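Protein LST4 (Kluyveromyces lactis, PDB 4ZY8) probably takes part in amino acid uptake and in protein trafficking from the Golgi to the plasma membrane, and is represented here by its longin domain. Local coordinates at residues A[29-34]-A[150-155]; A[98-103]-A[162-167]; A[122-127]-A[156-161]. All blocks are in the same frame, centred on the assembly; numbering follows the deposited sequence.

Contact 1 of 3, residues A[29-34]-A[150-155]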
loop_
_atom_site.group_PDB
_atom_site.type_symbol
_atom_site.label_atom_id
_atom_site.label_comp_id
_atom_site.label_asym_id
_atom_site.label_seq_id
_atom_site.Cartn_x
_atom_site.Cartn_y
_atom_site.Cartn_z
ATOM N N GLN A 29 -5.974 -5.689 -10.083
ATOM C CA GLN A 29 -6.299 -6.841 -9.270
ATOM C C GLN A 29 -6.018 -6.586 -7.770
ATOM O O GLN A 29 -4.962 -6.124 -7.437
ATOM C CB GLN A 29 -5.442 -7.996 -9.735
ATOM C CG GLN A 29 -5.919 -9.355 -9.300
ATOM C CD GLN A 29 -4.798 -10.343 -9.043
ATOM O OE1 GLN A 29 -3.640 -9.972 -8.913
ATOM N NE2 GLN A 29 -5.148 -11.612 -8.960
ATOM N N VAL A 30 -6.957 -6.899 -6.884
ATOM C CA VAL A 30 -6.713 -6.803 -5.453
ATOM C C VAL A 30 -6.150 -8.111 -4.894
ATOM O O VAL A 30 -6.787 -9.165 -4.975
ATOM C CB VAL A 30 -7.986 -6.429 -4.705
ATOM C CG1 VAL A 30 -7.729 -6.395 -3.207
ATOM C CG2 VAL A 30 -8.481 -5.069 -5.178
ATOM N N VAL A 31 -4.961 -8.019 -4.303
ATOM C CA VAL A 31 -4.214 -9.167 -3.792
ATOM C C VAL A 31 -4.553 -9.404 -2.322
ATOM O O VAL A 31 -4.682 -10.547 -1.862
ATOM C CB VAL A 31 -2.696 -8.948 -3.942
ATOM C CG1 VAL A 31 -1.909 -10.061 -3.245
ATOM C CG2 VAL A 31 -2.322 -8.870 -5.423
ATOM N N LEU A 32 -4.642 -8.311 -1.575
ATOM C CA LEU A 32 -5.023 -8.373 -0.169
ATOM C C LEU A 32 -5.903 -7.179 0.150
ATOM O O LEU A 32 -5.632 -6.068 -0.299
ATOM C CB LEU A 32 -3.789 -8.394 0.744
ATOM C CG LEU A 32 -4.069 -8.345 2.256
ATOM C CD1 LEU A 32 -3.069 -9.196 3.012
ATOM C CD2 LEU A 32 -3.995 -6.927 2.775
ATOM N N ASP A 33 -6.928 -7.395 0.931
ATOM C CA ASP A 33 -7.716 -6.329 1.455
ATOM C C ASP A 33 -8.074 -6.675 2.860
ATOM O O ASP A 33 -8.862 -7.540 3.094
ATOM C CB ASP A 33 -8.948 -6.147 0.619
ATOM C CG ASP A 33 -9.780 -5.001 1.065
ATOM O OD1 ASP A 33 -9.445 -4.342 2.054
ATOM O OD2 ASP A 33 -10.792 -4.759 0.420
ATOM N N HIS A 34 -7.460 -5.993 3.797
ATOM C CA HIS A 34 -7.562 -6.335 5.201
ATOM C C HIS A 34 -7.950 -5.123 6.023
ATOM O O HIS A 34 -7.200 -4.139 6.093
ATOM C CB HIS A 34 -6.227 -6.920 5.701
ATOM C CG HIS A 34 -6.194 -7.188 7.178
ATOM N ND1 HIS A 34 -6.057 -6.182 8.116
ATOM C CD2 HIS A 34 -6.265 -8.342 7.873
ATOM C CE1 HIS A 34 -6.045 -6.709 9.325
ATOM N NE2 HIS A 34 -6.174 -8.023 9.212
ATOM N N ILE A 150 3.714 -16.567 2.287
ATOM C CA ILE A 150 4.340 -15.944 3.451
ATOM C C ILE A 150 4.759 -14.490 3.178
ATOM O O ILE A 150 4.755 -13.670 4.094
ATOM C CB ILE A 150 5.544 -16.764 3.972
ATOM C CG1 ILE A 150 6.717 -16.738 3.000
ATOM C CG2 ILE A 150 5.094 -18.198 4.289
ATOM C CD1 ILE A 150 7.998 -17.271 3.608
ATOM N N GLU A 151 5.092 -14.174 1.926
ATOM C CA GLU A 151 5.551 -12.819 1.591
ATOM C C GLU A 151 4.424 -11.802 1.793
ATOM O O GLU A 151 4.653 -10.731 2.339
ATOM C CB GLU A 151 6.077 -12.746 0.148
ATOM C CG GLU A 151 7.411 -13.470 -0.066
ATOM C CD GLU A 151 7.236 -14.952 -0.398
ATOM O OE1 GLU A 151 6.124 -15.483 -0.198
ATOM O OE2 GLU A 151 8.197 -15.578 -0.896
ATOM N N VAL A 152 3.202 -12.142 1.384
ATOM C CA VAL A 152 2.065 -11.259 1.620
ATOM C C VAL A 152 1.719 -11.169 3.117
ATOM O O VAL A 152 1.398 -10.087 3.629
ATOM C CB VAL A 152 0.815 -11.713 0.830
ATOM C CG1 VAL A 152 -0.404 -10.890 1.230
ATOM C CG2 VAL A 152 1.066 -11.583 -0.664
ATOM N N ALA A 153 1.760 -12.303 3.816
ATOM C CA ALA A 153 1.506 -12.290 5.244
ATOM C C ALA A 153 2.555 -11.447 5.984
ATOM O O ALA A 153 2.223 -10.753 6.951
ATOM C CB ALA A 153 1.490 -13.703 5.803
ATOM N N ALA A 154 3.812 -11.515 5.546
ATOM C CA ALA A 154 4.875 -10.730 6.176
ATOM C C ALA A 154 4.586 -9.221 6.068
ATOM O O ALA A 154 4.857 -8.466 7.010
ATOM C CB ALA A 154 6.231 -11.055 5.551
ATOM N N VAL A 155 4.058 -8.785 4.922
ATOM C CA VAL A 155 3.684 -7.378 4.755
ATOM C C VAL A 155 2.554 -6.962 5.710
ATOM O O VAL A 155 2.603 -5.887 6.331
ATOM C CB VAL A 155 3.289 -7.069 3.315
ATOM C CG1 VAL A 155 2.755 -5.625 3.218
ATOM C CG2 VAL A 155 4.527 -7.258 2.394
#
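Val31 and Leu32 are consecutive residues of a broken strand, yet both send their side chains to the same helical residue, Val152. A classic beta bulge makes this possible: the two residues together face Ile15 of the adjoining strand, and the backbone of Val31 leaves the extended conformation (psi -42°), which turns the chain through a corner. The normal alternation of side chains is thereby suspended for one step. Val152 divides its two methyls between these neighbours. CG1 meets CD1 of Leu32 at 3.6 Å, while CG2 lies at the looser distance of 4.2 Å from CG1 of Val31. The Leu32 and Val152 side chains lie alongside, headed opposite ways, and touch through one methyl each. In Leu32, chi1 of 175° carries CG away from the backbone N, and chi2 of 144° sets CD1 on Val152. All three residues are buried, and the contact is wholly apolar. Trp144 packs on both Leu32 and Val152, and Leu140 lies against Val31. The contact thus joins the first turns of helix 150-166 to the edge strand 29-35, whose Val30 packs on Leu47 and Lys51 of helix 47-55, while Val155 connects helix 150-166 to strand 12-17 and helix 114-134.

Contact 2 of 3, residues A[98-103]-A[162-167]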
loop_
_atom_site.group_PDB
_atom_site.type_symbol
_atom_site.label_atom_id
_atom_site.label_comp_id
_atom_site.label_asym_id
_atom_site.label_seq_id
_atom_site.Cartn_x
_atom_site.Cartn_y
_atom_site.Cartn_z
ATOM N N ILE A 98 1.028 -0.732 -2.421
ATOM C CA ILE A 98 0.752 -1.055 -1.030
ATOM C C ILE A 98 0.098 0.178 -0.431
ATOM O O ILE A 98 0.760 1.210 -0.269
ATOM C CB ILE A 98 2.029 -1.423 -0.258
ATOM C CG1 ILE A 98 2.759 -2.558 -0.981
ATOM C CG2 ILE A 98 1.691 -1.777 1.199
ATOM C CD1 ILE A 98 4.065 -2.894 -0.406
ATOM N N SER A 99 -1.201 0.096 -0.150
ATOM C CA SER A 99 -1.961 1.275 0.288
ATOM C C SER A 99 -2.615 1.070 1.643
ATOM O O SER A 99 -3.142 -0.004 1.940
ATOM C CB SER A 99 -3.058 1.635 -0.729
ATOM O OG SER A 99 -2.560 1.815 -2.040
ATOM N N CYS A 100 -2.689 2.131 2.428
ATOM C CA CYS A 100 -3.253 2.006 3.751
ATOM C C CYS A 100 -4.186 3.168 4.079
ATOM O O CYS A 100 -3.830 4.326 3.868
ATOM C CB CYS A 100 -2.131 1.908 4.789
ATOM S SG CYS A 100 -2.709 1.553 6.484
ATOM N N CYS A 101 -5.386 2.849 4.569
ATOM C CA CYS A 101 -6.323 3.868 5.051
ATOM C C CYS A 101 -6.245 3.978 6.567
ATOM O O CYS A 101 -6.299 2.970 7.261
ATOM C CB CYS A 101 -7.770 3.539 4.657
ATOM S SG CYS A 101 -8.031 3.108 2.935
ATOM N N VAL A 102 -6.163 5.189 7.068
ATOM C CA VAL A 102 -6.291 5.479 8.475
ATOM C C VAL A 102 -7.134 6.738 8.673
ATOM O O VAL A 102 -7.368 7.469 7.754
ATOM C CB VAL A 102 -4.923 5.680 9.158
ATOM C CG1 VAL A 102 -4.164 4.384 9.249
ATOM C CG2 VAL A 102 -4.098 6.721 8.441
ATOM N N THR A 103 -7.562 6.979 9.896
ATOM C CA THR A 103 -8.296 8.185 10.253
ATOM C C THR A 103 -7.479 9.442 9.949
ATOM O O THR A 103 -6.274 9.463 10.203
ATOM C CB THR A 103 -8.636 8.175 11.749
ATOM O OG1 THR A 103 -9.269 6.932 12.087
ATOM C CG2 THR A 103 -9.543 9.339 12.092
ATOM N N LYS A 162 4.462 -3.007 13.278
ATOM C CA LYS A 162 5.361 -1.883 13.217
ATOM C C LYS A 162 4.748 -0.584 12.773
ATOM O O LYS A 162 4.823 0.378 13.458
ATOM C CB LYS A 162 6.533 -2.205 12.340
ATOM C CG LYS A 162 7.397 -3.306 12.878
ATOM C CD LYS A 162 8.091 -3.980 11.746
ATOM N N ILE A 163 4.142 -0.551 11.623
ATOM C CA ILE A 163 3.647 0.716 11.133
ATOM C C ILE A 163 2.457 1.267 11.940
ATOM O O ILE A 163 2.511 2.391 12.455
ATOM C CB ILE A 163 3.249 0.588 9.650
ATOM C CG1 ILE A 163 4.501 0.268 8.816
ATOM C CG2 ILE A 163 2.505 1.859 9.195
ATOM C CD1 ILE A 163 4.227 -0.091 7.359
ATOM N N ILE A 164 1.391 0.478 12.066
ATOM C CA ILE A 164 0.172 0.988 12.675
ATOM C C ILE A 164 0.382 1.321 14.159
ATOM O O ILE A 164 -0.076 2.375 14.601
ATOM C CB ILE A 164 -1.032 -0.005 12.487
ATOM C CG1 ILE A 164 -1.342 -0.224 10.987
ATOM C CG2 ILE A 164 -2.243 0.483 13.209
ATOM C CD1 ILE A 164 -1.604 1.072 10.169
ATOM N N PRO A 165 1.122 0.476 14.916
ATOM C CA PRO A 165 1.394 0.868 16.313
ATOM C C PRO A 165 2.062 2.231 16.481
ATOM O O PRO A 165 1.754 2.933 17.449
ATOM C CB PRO A 165 2.325 -0.247 16.818
ATOM C CG PRO A 165 1.892 -1.460 16.039
ATOM C CD PRO A 165 1.564 -0.912 14.652
ATOM N N LEU A 166 2.959 2.587 15.567
ATOM C CA LEU A 166 3.635 3.888 15.611
ATOM C C LEU A 166 2.675 5.054 15.388
ATOM O O LEU A 166 2.921 6.172 15.830
ATOM C CB LEU A 166 4.730 3.960 14.552
ATOM C CG LEU A 166 5.978 3.105 14.745
ATOM C CD1 LEU A 166 7.004 3.480 13.684
ATOM C CD2 LEU A 166 6.548 3.216 16.140
ATOM N N LEU A 167 1.587 4.791 14.677
ATOM C CA LEU A 167 0.607 5.821 14.372
ATOM C C LEU A 167 -0.498 5.780 15.416
ATOM O O LEU A 167 -1.516 6.447 15.283
ATOM C CB LEU A 167 0.035 5.600 12.982
ATOM C CG LEU A 167 1.065 5.432 11.870
ATOM C CD1 LEU A 167 0.319 5.162 10.561
ATOM C CD2 LEU A 167 1.985 6.643 11.763
#
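Ile164, the helix residue that reaches strand 98-103, has its carbonyl O bonded by the backbone N of Leu167 at 2.9 Å, a short three-residue turn. Its own N probably bonds to Phe159 O five residues back, also at 2.9 Å, a wider turn than that of an alpha helix. Between these two bonds comes Pro165, whose N has no proton to give to the preceding turn, and the helix is kinked there. The turns around Ile164 thus depart from regular alpha geometry.

From here Ile164 meets the strand through a single atom, CD1. The side chain does not leave its backbone aimed at the strand; the later bends of the chain bring the methyl in, with CG1 set beside the backbone N (chi1 -61°) and a second turn in the same sense (chi2 -55°). CD1 then lies 3.9 Å from SG of Cys100 and 4.3 Å from CG1 of Val102. In the longin fold the last strand of the sheet runs through its middle and the C-terminal helices lie over one face, and this is the relation seen here: strand 95-103 is third of five across the antiparallel sheet. Cys100 and Val102, two residues apart, share the face turned to the helix. The alternate residues Ser99 and Cys101 face the other way: Cys101 packs on Ile79 and Leu81, and Ser99 OG hydrogen-bonds with Thr83 OG1. The sulfur of Cys100 extends away from its own backbone N (chi1 -173°) to reach the methyl. Phe11 touches Cys100, Val102 and Ile164 alike, adding an aromatic group to this buried apolar cluster, and Ile163 packs on Phe120 of helix 114-134.

Contact 3 of 3, residues A[122-127]-A[156-161]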
loop_
_atom_site.group_PDB
_atom_site.type_symbol
_atom_site.label_atom_id
_atom_site.label_comp_id
_atom_site.label_asym_id
_atom_site.label_seq_id
_atom_site.Cartn_x
_atom_site.Cartn_y
_atom_site.Cartn_z
ATOM N N ASP A 122 9.728 0.238 2.506
ATOM C CA ASP A 122 10.819 -0.298 1.711
ATOM C C ASP A 122 10.959 -1.791 1.922
ATOM O O ASP A 122 11.100 -2.498 0.980
ATOM C CB ASP A 122 12.181 0.313 2.016
ATOM C CG ASP A 122 12.282 1.781 1.704
ATOM O OD1 ASP A 122 11.640 2.287 0.776
ATOM O OD2 ASP A 122 13.050 2.443 2.403
ATOM N N GLN A 123 10.936 -2.243 3.169
ATOM C CA GLN A 123 11.041 -3.678 3.452
ATOM C C GLN A 123 9.845 -4.407 2.806
ATOM O O GLN A 123 10.021 -5.444 2.173
ATOM C CB GLN A 123 11.047 -3.961 4.964
ATOM C CG GLN A 123 12.022 -3.126 5.802
ATOM C CD GLN A 123 12.014 -3.553 7.280
ATOM O OE1 GLN A 123 11.028 -4.111 7.777
ATOM N NE2 GLN A 123 13.063 -3.210 7.995
ATOM N N CYS A 124 8.646 -3.839 2.940
ATOM C CA CYS A 124 7.442 -4.447 2.316
ATOM C C CYS A 124 7.587 -4.576 0.801
ATOM O O CYS A 124 7.249 -5.619 0.213
ATOM C CB CYS A 124 6.197 -3.631 2.644
ATOM S SG CYS A 124 5.769 -3.652 4.424
ATOM N N GLU A 125 8.089 -3.514 0.174
ATOM C CA GLU A 125 8.374 -3.520 -1.257
ATOM C C GLU A 125 9.403 -4.609 -1.600
ATOM O O GLU A 125 9.174 -5.373 -2.524
ATOM C CB GLU A 125 8.853 -2.133 -1.729
ATOM C CG GLU A 125 9.324 -2.087 -3.177
ATOM C CD GLU A 125 9.835 -0.698 -3.590
ATOM O OE1 GLU A 125 9.335 0.314 -3.056
ATOM O OE2 GLU A 125 10.750 -0.627 -4.438
ATOM N N ASN A 126 10.517 -4.698 -0.861
ATOM C CA ASN A 126 11.495 -5.788 -1.072
ATOM C C ASN A 126 10.873 -7.177 -0.981
ATOM O O ASN A 126 11.265 -8.096 -1.697
ATOM C CB ASN A 126 12.628 -5.791 -0.013
ATOM C CG ASN A 126 13.544 -4.586 -0.114
ATOM O OD1 ASN A 126 13.640 -3.953 -1.166
ATOM N ND2 ASN A 126 14.274 -4.304 0.977
ATOM N N THR A 127 9.935 -7.335 -0.049
ATOM C CA THR A 127 9.350 -8.651 0.220
ATOM C C THR A 127 8.490 -9.144 -0.956
ATOM O O THR A 127 8.600 -10.300 -1.404
ATOM C CB THR A 127 8.526 -8.612 1.517
ATOM O OG1 THR A 127 9.403 -8.340 2.620
ATOM C CG2 THR A 127 7.826 -9.963 1.765
ATOM N N LEU A 156 1.531 -7.803 5.818
ATOM C CA LEU A 156 0.438 -7.536 6.759
ATOM C C LEU A 156 0.989 -7.427 8.175
ATOM O O LEU A 156 0.594 -6.560 8.957
ATOM C CB LEU A 156 -0.634 -8.648 6.681
ATOM C CG LEU A 156 -1.809 -8.583 7.663
ATOM C CD1 LEU A 156 -2.534 -7.233 7.602
ATOM C CD2 LEU A 156 -2.802 -9.750 7.371
ATOM N N GLN A 157 1.889 -8.310 8.503
ATOM C CA GLN A 157 2.451 -8.322 9.811
ATOM C C GLN A 157 3.302 -7.095 10.114
ATOM O O GLN A 157 3.267 -6.578 11.175
ATOM C CB GLN A 157 3.204 -9.591 10.056
ATOM C CG GLN A 157 3.567 -9.778 11.494
ATOM C CD GLN A 157 4.371 -11.026 11.732
ATOM O OE1 GLN A 157 4.012 -12.092 11.272
ATOM N NE2 GLN A 157 5.454 -10.893 12.439
ATOM N N THR A 158 4.021 -6.613 9.133
ATOM C CA THR A 158 4.771 -5.362 9.296
ATOM C C THR A 158 3.844 -4.181 9.587
ATOM O O THR A 158 4.194 -3.302 10.373
ATOM C CB THR A 158 5.661 -5.077 8.050
ATOM O OG1 THR A 158 6.768 -5.983 8.089
ATOM C CG2 THR A 158 6.245 -3.676 8.097
ATOM N N PHE A 159 2.667 -4.148 8.962
ATOM C CA PHE A 159 1.688 -3.110 9.282
ATOM C C PHE A 159 1.109 -3.284 10.692
ATOM O O PHE A 159 0.982 -2.322 11.442
ATOM C CB PHE A 159 0.564 -3.097 8.232
ATOM C CG PHE A 159 0.881 -2.226 7.053
ATOM C CD1 PHE A 159 0.382 -0.925 6.979
ATOM C CD2 PHE A 159 1.728 -2.682 6.046
ATOM C CE1 PHE A 159 0.684 -0.096 5.888
ATOM C CE2 PHE A 159 2.048 -1.848 4.937
ATOM C CZ PHE A 159 1.502 -0.564 4.869
ATOM N N GLN A 160 0.767 -4.518 11.043
ATOM C CA GLN A 160 0.158 -4.805 12.343
ATOM C C GLN A 160 1.110 -4.530 13.494
ATOM O O GLN A 160 0.721 -3.971 14.510
ATOM C CB GLN A 160 -0.270 -6.264 12.386
ATOM C CG GLN A 160 -1.507 -6.552 11.545
ATOM C CD GLN A 160 -1.702 -8.044 11.322
ATOM O OE1 GLN A 160 -0.726 -8.799 11.239
ATOM N NE2 GLN A 160 -2.958 -8.476 11.235
ATOM N N ARG A 161 2.369 -4.901 13.308
ATOM C CA ARG A 161 3.338 -4.857 14.402
ATOM C C ARG A 161 4.231 -3.618 14.415
ATOM O O ARG A 161 4.653 -3.185 15.485
ATOM C CB ARG A 161 4.223 -6.109 14.348
#
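Cys124 faces helix 150-166 from its CB onward, but CB itself stops short of the partner helix, 5.1 Å from CE2 of Phe159 and 5.5 Å from CG2 of Thr158, and the sulfur makes the contact. SG, set beside the backbone N (chi1 -66°), comes within 3.7 Å of Thr158 CG2 and 3.9 Å of Thr158 CB. The same atom lies 4.2 Å from CE2 of Phe159, so one sulfur bridges two consecutive residues of the opposing helix. Against the ring it stands obliquely, 5.3 Å from the centroid and 67° off the normal, a sulfur-aromatic contact. A methyl of Val155, one turn before Phe159, also packs on this sulfur.

Thr158 presents its methyl to the cysteine because CG2 is placed opposite the backbone N. Its hydroxyl, anti to the carbonyl carbon, makes a weak hydrogen bond to Ala154 O, within its own helix. Helices 114-134 and 150-166 are the pair that covers one face of the sheet in this longin domain, and the Cys124 sulfur lies in the seam between them. Phe159 extends that seam down to the strands: its ring touches Ile98 and Cys100 of strand 95-103, Phe82 of strand 79-87 and Leu13 of strand 12-17. Ile98 packs on Cys124 as well.

In helix 114-134 the carbonyl O of Gln123 is gripped twice by Thr127, by its backbone N at 2.9 Å and by OG1 at 3.0 Å, the hydroxyl sitting 42° out of the carbonyl plane. In helix 150-166 the turn widens to a pi type at 159-161, and Thr158 O probably accepts from Ile163 N, five residues on.

Overall arrangement
The three contacts follow helix 150-166 from its start to its end: contact 1 uses its first turns, contact 3 the middle and contact 2 the last. Centres are about 10 Å apart between contacts 1 and 3, about 11 Å between 3 and 2, and about 15 Å between 1 and 2. Contacts 1 and 2 join the helix to the edge strand 29-35 and the central strand 95-103 of one five-stranded antiparallel sheet, whereas contact 3 joins it to helix 114-134. Along the chain, contact 1 alternates with both others, and both segments of contact 3 fall between those of contact 2. The C-terminal helix thus packs on an early strand, the central strand and the preceding long helix of the longin domain.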